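Local coordinates for inositol-1-monophosphatase (Thermotoga maritima, PDB 2P3N), which dephosphorylates inositol monophosphates and fructose 1,6-bisphosphate, among other phosphate esters, in a magnesium-dependent reaction, working as a homotetramer, at the interface of chains A and B. Numbering follows the deposited sequence. Chains: chain A/B, Inositol-1-monophosphatase.

Contacts 1 and 2 are neighbouring patches of one two-fold symmetric interface between two subunits of this homotetrameric enzyme, their C-alpha centres about 11 Å apart. Contact 1 is the meeting of the helix 156-167 of chain A with its shorter counterpart, 158-162, in chain B. Contact 2 follows the strand 170-172 and the loop after it, where A:Ile173 and B:Ile173 form an antiparallel bridge. B:Ile161 belongs to both, packing on the partner helix and just reaching A:Ile173. Contact 2 also includes A:Arg172 and B:Arg172, assigned to substrate binding by similarity, so subunit pairing probably bears on the shape of the active site.

Contact 1: the interface of chains A and B. Residues chain A 157-159, 161-162, 165; chain B 157-159, 161-162, 165.
Two copies of one helical segment pack side by side and antiparallel here, in a subunit interface of an enzyme of the inositol monophosphatase superfamily. The tight part lies where the glycines meet: A:Gly158 and B:Gly158 have no side chains and their carbonyl oxygens come within 3.2 Å, O to O, two acceptors with no hydrogen to share. Each glycine receives the partner isoleucine: CG2 of A:Ile161 rests 3.6 Å from CA of B:Gly158, and the exchanged pair does the same. The isoleucines cross each other at about a right angle, CG1 of A:Ile161 pressed to 3.4 Å against CD1 of B:Ile161, closer than usual for carbons. Here symmetry fails: both CG1 branches stand anti to the carbonyl carbon, but chi2 is -63° in A and 169° in B, so the B chain runs out straight, and its CD1 also nears the methyl of A:Thr157.

On the charged side the packing loosens. The A:Lys159 chain, bent at chi2 and chi4, brings its ammonium NZ up beside a pair of carboxylates and bridges them: 2.6 Å to OE1 of B:Glu162 across the interface, and 3.1 Å to OE2 of A:Glu162, on that oxygen's syn lone pair. These carboxylates have planes only 26° apart, and the ammonium probably offsets their mutual repulsion. An alanine here would take away the ammonium and both its salt bridges, and would probably leave the carboxylates of A:Glu162 and B:Glu162 repelling each other and this edge less firmly held. The twin is slacker: B:Lys159, its CG anti to the backbone N, reaches with NZ only to 3.8 Å from OE1 of A:Glu162.

Contact 2: the interface of chains A and B. Residues chain A 86, 91, 152, 171-175; chain B 161, 170-174.
Water 1 is the best-held polar atom, with four partners: the carbonyl O of A:Gly175, NH2 of B:Arg172 at 3.0 Å, water 2, and, weakly, the backbone N of A:Asn86. Water 2 carries the bridge onward, lying 2.8 Å from the same O of A:Gly175 and hydrogen-bonded to NE of B:Arg170 almost in line, 168° at the hydrogen. The pair of waters thus ties one carbonyl of chain A to two arginines of chain B.

B:Arg172, a substrate-binding residue by similarity, is bent at chi2 and chi3, so its guanidinium lies flat against the A:Leu174-A:Gly175 backbone. The carbonyl O of A:Leu174 sits 3.3 Å above the plane toward the rim, while N of A:Gly175 lies over the centre; CB of B:Arg170 backs the opposite face. Tip to tip at its edge comes A:Asn86, the amide plane turned 73° from the guanidinium. As modelled, A:Asn86 ND2 and B:Arg172 NH2 are 2.8 Å apart, two donors facing each other; the amide may be built the wrong way round, since a half-turn would put OD1 there as acceptor.

Alongside, the A:Ile173 and B:Ile173 backbones form an antiparallel bridge. N of B:Ile173 gives the better bond, 3.1 Å to O of A:Ile173, in the carbonyl plane on a lone pair; the reverse bond is weak. The two isoleucine side chains, both with CG1 anti to the carbonyl carbon, cross obliquely beside this bridge, CD1 of A:Ile173 meeting CD1 of B:Ile173 at 3.5 Å.

Contact 1: the interface of chains A and B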
ATOM      1  N   THR A 157     -17.416 -28.483   3.559  1.00 64.14           N
ATOM      2  CA  THR A 157     -17.012 -27.378   4.410  1.00 59.45           C
ATOM      3  C   THR A 157     -17.587 -27.501   5.811  1.00 58.62           C
ATOM      4  O   THR A 157     -16.882 -27.895   6.735  1.00 58.04           O
ATOM      5  CB  THR A 157     -17.447 -26.033   3.793  1.00 55.34           C
ATOM      6  OG1 THR A 157     -16.770 -25.840   2.545  1.00 49.73           O
ATOM      7  CG2 THR A 157     -17.111 -24.889   4.723  1.00 57.57           C
ATOM      8  N   GLY A 158     -18.866 -27.164   5.954  1.00 61.51           N
ATOM      9  CA  GLY A 158     -19.525 -27.230   7.249  1.00 67.39           C
ATOM     10  C   GLY A 158     -19.169 -28.439   8.095  1.00 70.46           C
ATOM     11  O   GLY A 158     -19.085 -28.340   9.319  1.00 70.47           O
ATOM     12  N   LYS A 159     -18.965 -29.583   7.449  1.00 71.45           N
ATOM     13  CA  LYS A 159     -18.612 -30.806   8.162  1.00 71.60           C
ATOM     14  C   LYS A 159     -17.147 -30.788   8.567  1.00 70.09           C
ATOM     15  O   LYS A 159     -16.811 -31.071   9.719  1.00 69.66           O
ATOM     16  CB  LYS A 159     -18.890 -32.040   7.292  1.00 74.40           C
ATOM     17  CG  LYS A 159     -20.349 -32.448   7.252  1.00 76.28           C
ATOM     18  CD  LYS A 159     -20.817 -32.903   8.628  1.00 77.90           C
ATOM     19  CE  LYS A 159     -22.318 -33.133   8.657  1.00 79.48           C
ATOM     20  NZ  LYS A 159     -23.075 -31.868   8.444  1.00 79.28           N
ATOM     21  N   ILE A 161     -15.450 -28.491   9.240  1.00 63.98           N
ATOM     22  CA  ILE A 161     -15.299 -27.570  10.354  1.00 63.39           C
ATOM     23  C   ILE A 161     -15.514 -28.406  11.611  1.00 67.19           C
ATOM     24  O   ILE A 161     -14.624 -28.511  12.457  1.00 65.24           O
ATOM     25  CB  ILE A 161     -16.373 -26.464  10.345  1.00 57.79           C
ATOM     26  CG1 ILE A 161     -16.200 -25.565   9.120  1.00 55.36           C
ATOM     27  CG2 ILE A 161     -16.299 -25.664  11.635  1.00 60.28           C
ATOM     28  CD1 ILE A 161     -14.898 -24.826   9.082  1.00 51.26           C
ATOM     29  N   GLU A 162     -16.702 -29.007  11.700  1.00 68.98           N
ATOM     30  CA  GLU A 162     -17.104 -29.847  12.832  1.00 70.62           C
ATOM     31  C   GLU A 162     -15.998 -30.764  13.321  1.00 71.74           C
ATOM     32  O   GLU A 162     -15.703 -30.817  14.517  1.00 72.43           O
ATOM     33  CB  GLU A 162     -18.319 -30.697  12.452  1.00 74.63           C
ATOM     34  CG  GLU A 162     -19.522 -29.879  12.015  1.00 80.09           C
ATOM     35  CD  GLU A 162     -20.769 -30.721  11.803  1.00 81.57           C
ATOM     36  OE1 GLU A 162     -21.199 -31.395  12.766  1.00 76.08           O
ATOM     37  OE2 GLU A 162     -21.323 -30.704  10.676  1.00 82.85           O
ATOM     38  N   GLU A 165     -12.636 -28.243  13.969  1.00 80.30           N
ATOM     39  CA  GLU A 165     -12.839 -27.233  15.003  1.00 84.14           C
ATOM     40  C   GLU A 165     -12.359 -27.627  16.398  1.00 84.39           C
ATOM     41  O   GLU A 165     -12.043 -26.763  17.208  1.00 85.85           O
ATOM     42  CB  GLU A 165     -14.323 -26.857  15.076  1.00 91.89           C
ATOM     43  CG  GLU A 165     -15.244 -28.049  15.312  1.00100.59           C
ATOM     44  CD  GLU A 165     -16.710 -27.665  15.392  1.00106.68           C
ATOM     45  OE1 GLU A 165     -17.197 -26.950  14.487  1.00112.01           O
ATOM     46  OE2 GLU A 165     -17.378 -28.088  16.358  1.00111.06           O
TER
ATOM     47  N   THR B 157     -20.794 -22.536  14.466  1.00 71.23           N
ATOM     48  CA  THR B 157     -20.091 -22.359  13.197  1.00 72.85           C
ATOM     49  C   THR B 157     -20.328 -23.435  12.143  1.00 74.33           C
ATOM     50  O   THR B 157     -21.081 -23.219  11.197  1.00 75.59           O
ATOM     51  CB  THR B 157     -18.579 -22.231  13.431  1.00 66.60           C
ATOM     52  OG1 THR B 157     -18.320 -21.059  14.216  1.00 59.02           O
ATOM     53  CG2 THR B 157     -17.840 -22.131  12.103  1.00 60.87           C
ATOM     54  N   GLY B 158     -19.671 -24.582  12.292  1.00 74.26           N
ATOM     55  CA  GLY B 158     -19.842 -25.650  11.321  1.00 75.31           C
ATOM     56  C   GLY B 158     -21.302 -25.973  11.041  1.00 75.39           C
ATOM     57  O   GLY B 158     -21.641 -26.535   9.995  1.00 74.80           O
ATOM     58  N   LYS B 159     -22.166 -25.604  11.984  1.00 72.96           N
ATOM     59  CA  LYS B 159     -23.598 -25.853  11.877  1.00 66.82           C
ATOM     60  C   LYS B 159     -24.324 -24.660  11.245  1.00 62.87           C
ATOM     61  O   LYS B 159     -25.481 -24.764  10.835  1.00 61.94           O
ATOM     62  CB  LYS B 159     -24.154 -26.150  13.268  1.00 68.45           C
ATOM     63  CG  LYS B 159     -25.448 -26.933  13.272  1.00 73.02           C
ATOM     64  CD  LYS B 159     -25.576 -27.745  14.554  1.00 76.97           C
ATOM     65  CE  LYS B 159     -24.471 -28.790  14.655  1.00 78.38           C
ATOM     66  NZ  LYS B 159     -24.495 -29.731  13.497  1.00 84.26           N
ATOM     67  N   ILE B 161     -22.787 -22.985   8.709  1.00 60.83           N
ATOM     68  CA  ILE B 161     -22.360 -23.140   7.316  1.00 66.39           C
ATOM     69  C   ILE B 161     -23.330 -24.095   6.629  1.00 68.37           C
ATOM     70  O   ILE B 161     -23.896 -23.790   5.576  1.00 69.22           O
ATOM     71  CB  ILE B 161     -20.922 -23.729   7.248  1.00 66.54           C
ATOM     72  CG1 ILE B 161     -19.936 -22.741   7.872  1.00 65.51           C
ATOM     73  CG2 ILE B 161     -20.536 -24.034   5.808  1.00 66.90           C
ATOM     74  CD1 ILE B 161     -18.556 -23.313   8.099  1.00 62.52           C
ATOM     75  N   GLU B 162     -23.509 -25.254   7.250  1.00 71.61           N
ATOM     76  CA  GLU B 162     -24.408 -26.295   6.772  1.00 71.47           C
ATOM     77  C   GLU B 162     -25.808 -25.693   6.634  1.00 71.05           C
ATOM     78  O   GLU B 162     -26.451 -25.822   5.597  1.00 70.27           O
ATOM     79  CB  GLU B 162     -24.422 -27.431   7.799  1.00 75.04           C
ATOM     80  CG  GLU B 162     -25.203 -28.670   7.424  1.00 76.31           C
ATOM     81  CD  GLU B 162     -25.448 -29.571   8.630  1.00 76.57           C
ATOM     82  OE1 GLU B 162     -24.481 -29.841   9.384  1.00 79.97           O
ATOM     83  OE2 GLU B 162     -26.606 -30.006   8.823  1.00 68.38           O
ATOM     84  N   GLU B 165     -25.276 -22.826   3.735  1.00 73.43           N
ATOM     85  CA  GLU B 165     -24.439 -22.993   2.548  1.00 78.92           C
ATOM     86  C   GLU B 165     -25.244 -22.825   1.265  1.00 82.69           C
ATOM     87  O   GLU B 165     -24.863 -22.046   0.388  1.00 86.84           O
ATOM     88  CB  GLU B 165     -23.748 -24.366   2.559  1.00 76.73           C
ATOM     89  CG  GLU B 165     -24.605 -25.507   3.089  1.00 76.82           C
ATOM     90  CD  GLU B 165     -23.837 -26.817   3.226  1.00 75.84           C
ATOM     91  OE1 GLU B 165     -22.681 -26.801   3.711  1.00 66.56           O
ATOM     92  OE2 GLU B 165     -24.395 -27.870   2.860  1.00 82.11           O
TER

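Contact 2: the interface of chains A and B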
ATOM      1  N   ASN A  86     -15.709 -12.856  -4.190  1.00 29.38           N
ATOM      2  CA  ASN A  86     -15.098 -11.846  -3.341  1.00 27.85           C
ATOM      3  C   ASN A  86     -14.924 -10.580  -4.163  1.00 28.12           C
ATOM      4  O   ASN A  86     -15.344  -9.491  -3.759  1.00 27.79           O
ATOM      5  CB  ASN A  86     -13.728 -12.322  -2.873  1.00 27.16           C
ATOM      6  CG  ASN A  86     -13.799 -13.180  -1.644  1.00 24.77           C
ATOM      7  OD1 ASN A  86     -12.791 -13.724  -1.201  1.00 31.65           O
ATOM      8  ND2 ASN A  86     -14.991 -13.304  -1.072  1.00 33.65           N
ATOM      9  N   LEU A  91     -14.508  -7.788  -1.426  1.00 30.28           N
ATOM     10  CA  LEU A  91     -13.559  -8.336  -0.465  1.00 28.94           C
ATOM     11  C   LEU A  91     -12.198  -8.426  -1.130  1.00 31.77           C
ATOM     12  O   LEU A  91     -12.092  -8.791  -2.304  1.00 32.45           O
ATOM     13  CB  LEU A  91     -13.984  -9.717   0.003  1.00 30.58           C
ATOM     14  CG  LEU A  91     -15.128  -9.681   1.008  1.00 29.59           C
ATOM     15  CD1 LEU A  91     -15.696 -11.084   1.207  1.00 27.48           C
ATOM     16  CD2 LEU A  91     -14.617  -9.093   2.307  1.00 32.00           C
ATOM     17  N   SER A 152     -15.429 -22.902   0.264  1.00 52.55           N
ATOM     18  CA  SER A 152     -16.860 -23.139   0.418  1.00 61.45           C
ATOM     19  C   SER A 152     -17.390 -24.222  -0.517  1.00 68.47           C
ATOM     20  O   SER A 152     -17.644 -23.972  -1.695  1.00 68.90           O
ATOM     21  CB  SER A 152     -17.629 -21.847   0.185  1.00 57.84           C
ATOM     22  OG  SER A 152     -17.183 -20.844   1.076  1.00 66.75           O
ATOM     23  N   ILE A 171     -10.039 -22.291  12.063  1.00 50.92           N
ATOM     24  CA  ILE A 171     -10.178 -22.623  10.645  1.00 46.29           C
ATOM     25  C   ILE A 171     -10.551 -21.385   9.839  1.00 44.64           C
ATOM     26  O   ILE A 171     -11.385 -20.581  10.268  1.00 43.26           O
ATOM     27  CB  ILE A 171     -11.261 -23.704  10.411  1.00 45.15           C
ATOM     28  CG1 ILE A 171     -10.868 -25.018  11.098  1.00 41.19           C
ATOM     29  CG2 ILE A 171     -11.442 -23.927   8.911  1.00 43.81           C
ATOM     30  CD1 ILE A 171      -9.696 -25.746  10.443  1.00 35.75           C
ATOM     31  N   ARG A 172      -9.940 -21.238   8.665  1.00 43.38           N
ATOM     32  CA  ARG A 172     -10.205 -20.083   7.811  1.00 40.22           C
ATOM     33  C   ARG A 172     -10.826 -20.401   6.455  1.00 39.06           C
ATOM     34  O   ARG A 172     -10.525 -21.419   5.826  1.00 39.21           O
ATOM     35  CB  ARG A 172      -8.915 -19.284   7.586  1.00 41.84           C
ATOM     36  CG  ARG A 172      -8.381 -18.572   8.829  1.00 40.91           C
ATOM     37  CD  ARG A 172      -9.459 -17.680   9.461  1.00 44.10           C
ATOM     38  NE  ARG A 172      -9.035 -17.093  10.734  1.00 41.69           N
ATOM     39  CZ  ARG A 172      -9.809 -17.012  11.814  1.00 48.13           C
ATOM     40  NH1 ARG A 172      -9.339 -16.458  12.924  1.00 51.37           N
ATOM     41  NH2 ARG A 172     -11.048 -17.494  11.790  1.00 57.34           N
ATOM     42  N   ILE A 173     -11.706 -19.502   6.028  1.00 39.61           N
ATOM     43  CA  ILE A 173     -12.395 -19.584   4.742  1.00 39.16           C
ATOM     44  C   ILE A 173     -12.326 -18.155   4.201  1.00 40.48           C
ATOM     45  O   ILE A 173     -13.223 -17.343   4.452  1.00 39.10           O
ATOM     46  CB  ILE A 173     -13.862 -19.978   4.924  1.00 36.27           C
ATOM     47  CG1 ILE A 173     -13.947 -21.380   5.519  1.00 35.55           C
ATOM     48  CG2 ILE A 173     -14.582 -19.905   3.592  1.00 38.40           C
ATOM     49  CD1 ILE A 173     -15.356 -21.852   5.754  1.00 45.56           C
ATOM     50  N   LEU A 174     -11.253 -17.867   3.463  1.00 41.17           N
ATOM     51  CA  LEU A 174     -10.992 -16.533   2.929  1.00 43.71           C
ATOM     52  C   LEU A 174     -11.627 -16.218   1.595  1.00 45.71           C
ATOM     53  O   LEU A 174     -12.106 -15.106   1.396  1.00 46.96           O
ATOM     54  CB  LEU A 174      -9.488 -16.309   2.816  1.00 50.06           C
ATOM     55  CG  LEU A 174      -8.627 -16.765   3.993  1.00 54.38           C
ATOM     56  CD1 LEU A 174      -8.586 -18.293   4.036  1.00 57.80           C
ATOM     57  CD2 LEU A 174      -7.219 -16.213   3.826  1.00 60.44           C
ATOM     58  N   GLY A 175     -11.595 -17.171   0.667  1.00 46.70           N
ATOM     59  CA  GLY A 175     -12.220 -16.931  -0.621  1.00 47.37           C
ATOM     60  C   GLY A 175     -11.395 -17.171  -1.864  1.00 48.70           C
ATOM     61  O   GLY A 175     -11.954 -17.237  -2.960  1.00 53.68           O
TER
ATOM     62  N   ILE B 161     -22.787 -22.985   8.709  1.00 60.83           N
ATOM     63  CA  ILE B 161     -22.360 -23.140   7.316  1.00 66.39           C
ATOM     64  C   ILE B 161     -23.330 -24.095   6.629  1.00 68.37           C
ATOM     65  O   ILE B 161     -23.896 -23.790   5.576  1.00 69.22           O
ATOM     66  CB  ILE B 161     -20.922 -23.729   7.248  1.00 66.54           C
ATOM     67  CG1 ILE B 161     -19.936 -22.741   7.872  1.00 65.51           C
ATOM     68  CG2 ILE B 161     -20.536 -24.034   5.808  1.00 66.90           C
ATOM     69  CD1 ILE B 161     -18.556 -23.313   8.099  1.00 62.52           C
ATOM     70  N   ARG B 170     -21.759 -17.414  -0.489  1.00 47.28           N
ATOM     71  CA  ARG B 170     -20.633 -17.879   0.311  1.00 44.21           C
ATOM     72  C   ARG B 170     -20.753 -17.404   1.752  1.00 42.13           C
ATOM     73  O   ARG B 170     -21.437 -16.417   2.046  1.00 39.61           O
ATOM     74  CB  ARG B 170     -19.310 -17.365  -0.279  1.00 43.68           C
ATOM     75  CG  ARG B 170     -18.877 -18.017  -1.594  1.00 45.25           C
ATOM     76  CD  ARG B 170     -17.815 -19.095  -1.377  1.00 54.69           C
ATOM     77  NE  ARG B 170     -17.177 -19.501  -2.627  1.00 61.95           N
ATOM     78  CZ  ARG B 170     -17.767 -20.233  -3.564  1.00 67.38           C
ATOM     79  NH1 ARG B 170     -19.016 -20.655  -3.399  1.00 64.34           N
ATOM     80  NH2 ARG B 170     -17.112 -20.524  -4.678  1.00 73.39           N
ATOM     81  N   ILE B 171     -20.107 -18.138   2.650  1.00 43.40           N
ATOM     82  CA  ILE B 171     -20.079 -17.781   4.063  1.00 47.08           C
ATOM     83  C   ILE B 171     -18.583 -17.683   4.332  1.00 44.87           C
ATOM     84  O   ILE B 171     -17.855 -18.661   4.138  1.00 44.25           O
ATOM     85  CB  ILE B 171     -20.716 -18.880   4.972  1.00 45.57           C
ATOM     86  CG1 ILE B 171     -22.211 -19.017   4.671  1.00 41.23           C
ATOM     87  CG2 ILE B 171     -20.528 -18.523   6.443  1.00 49.02           C
ATOM     88  CD1 ILE B 171     -23.043 -17.803   5.032  1.00 27.78           C
ATOM     89  N   ARG B 172     -18.119 -16.500   4.736  1.00 43.33           N
ATOM     90  CA  ARG B 172     -16.693 -16.308   4.999  1.00 43.62           C
ATOM     91  C   ARG B 172     -16.375 -16.309   6.498  1.00 41.91           C
ATOM     92  O   ARG B 172     -17.206 -15.926   7.333  1.00 40.24           O
ATOM     93  CB  ARG B 172     -16.186 -14.993   4.373  1.00 36.14           C
ATOM     94  CG  ARG B 172     -16.584 -14.734   2.914  1.00 32.51           C
ATOM     95  CD  ARG B 172     -15.455 -14.969   1.901  1.00 33.88           C
ATOM     96  NE  ARG B 172     -15.292 -16.386   1.565  1.00 47.44           N
ATOM     97  CZ  ARG B 172     -15.181 -16.874   0.326  1.00 46.57           C
ATOM     98  NH1 ARG B 172     -15.041 -18.186   0.140  1.00 44.31           N
ATOM     99  NH2 ARG B 172     -15.209 -16.063  -0.724  1.00 43.35           N
ATOM    100  N   ILE B 173     -15.167 -16.768   6.812  1.00 42.38           N
ATOM    101  CA  ILE B 173     -14.649 -16.826   8.174  1.00 43.22           C
ATOM    102  C   ILE B 173     -13.293 -16.140   8.091  1.00 45.32           C
ATOM    103  O   ILE B 173     -12.269 -16.782   7.831  1.00 42.30           O
ATOM    104  CB  ILE B 173     -14.469 -18.275   8.633  1.00 45.21           C
ATOM    105  CG1 ILE B 173     -15.836 -18.960   8.665  1.00 47.34           C
ATOM    106  CG2 ILE B 173     -13.796 -18.315  10.000  1.00 50.96           C
ATOM    107  CD1 ILE B 173     -15.777 -20.445   8.942  1.00 39.03           C
ATOM    108  N   LEU B 174     -13.309 -14.828   8.310  1.00 47.52           N
ATOM    109  CA  LEU B 174     -12.114 -14.003   8.207  1.00 49.92           C
ATOM    110  C   LEU B 174     -11.217 -13.872   9.432  1.00 50.83           C
ATOM    111  O   LEU B 174     -10.005 -13.767   9.290  1.00 50.84           O
ATOM    112  CB  LEU B 174     -12.518 -12.627   7.695  1.00 50.39           C
ATOM    113  CG  LEU B 174     -13.212 -12.725   6.330  1.00 51.10           C
ATOM    114  CD1 LEU B 174     -13.466 -11.332   5.798  1.00 56.97           C
ATOM    115  CD2 LEU B 174     -12.344 -13.505   5.342  1.00 43.73           C
TER
HETATM  116  O   HOH W   1     -14.653 -15.965  -3.707  1.00 34.48           O
HETATM  117  O   HOH W   2     -14.113 -18.892  -3.487  1.00 45.03           O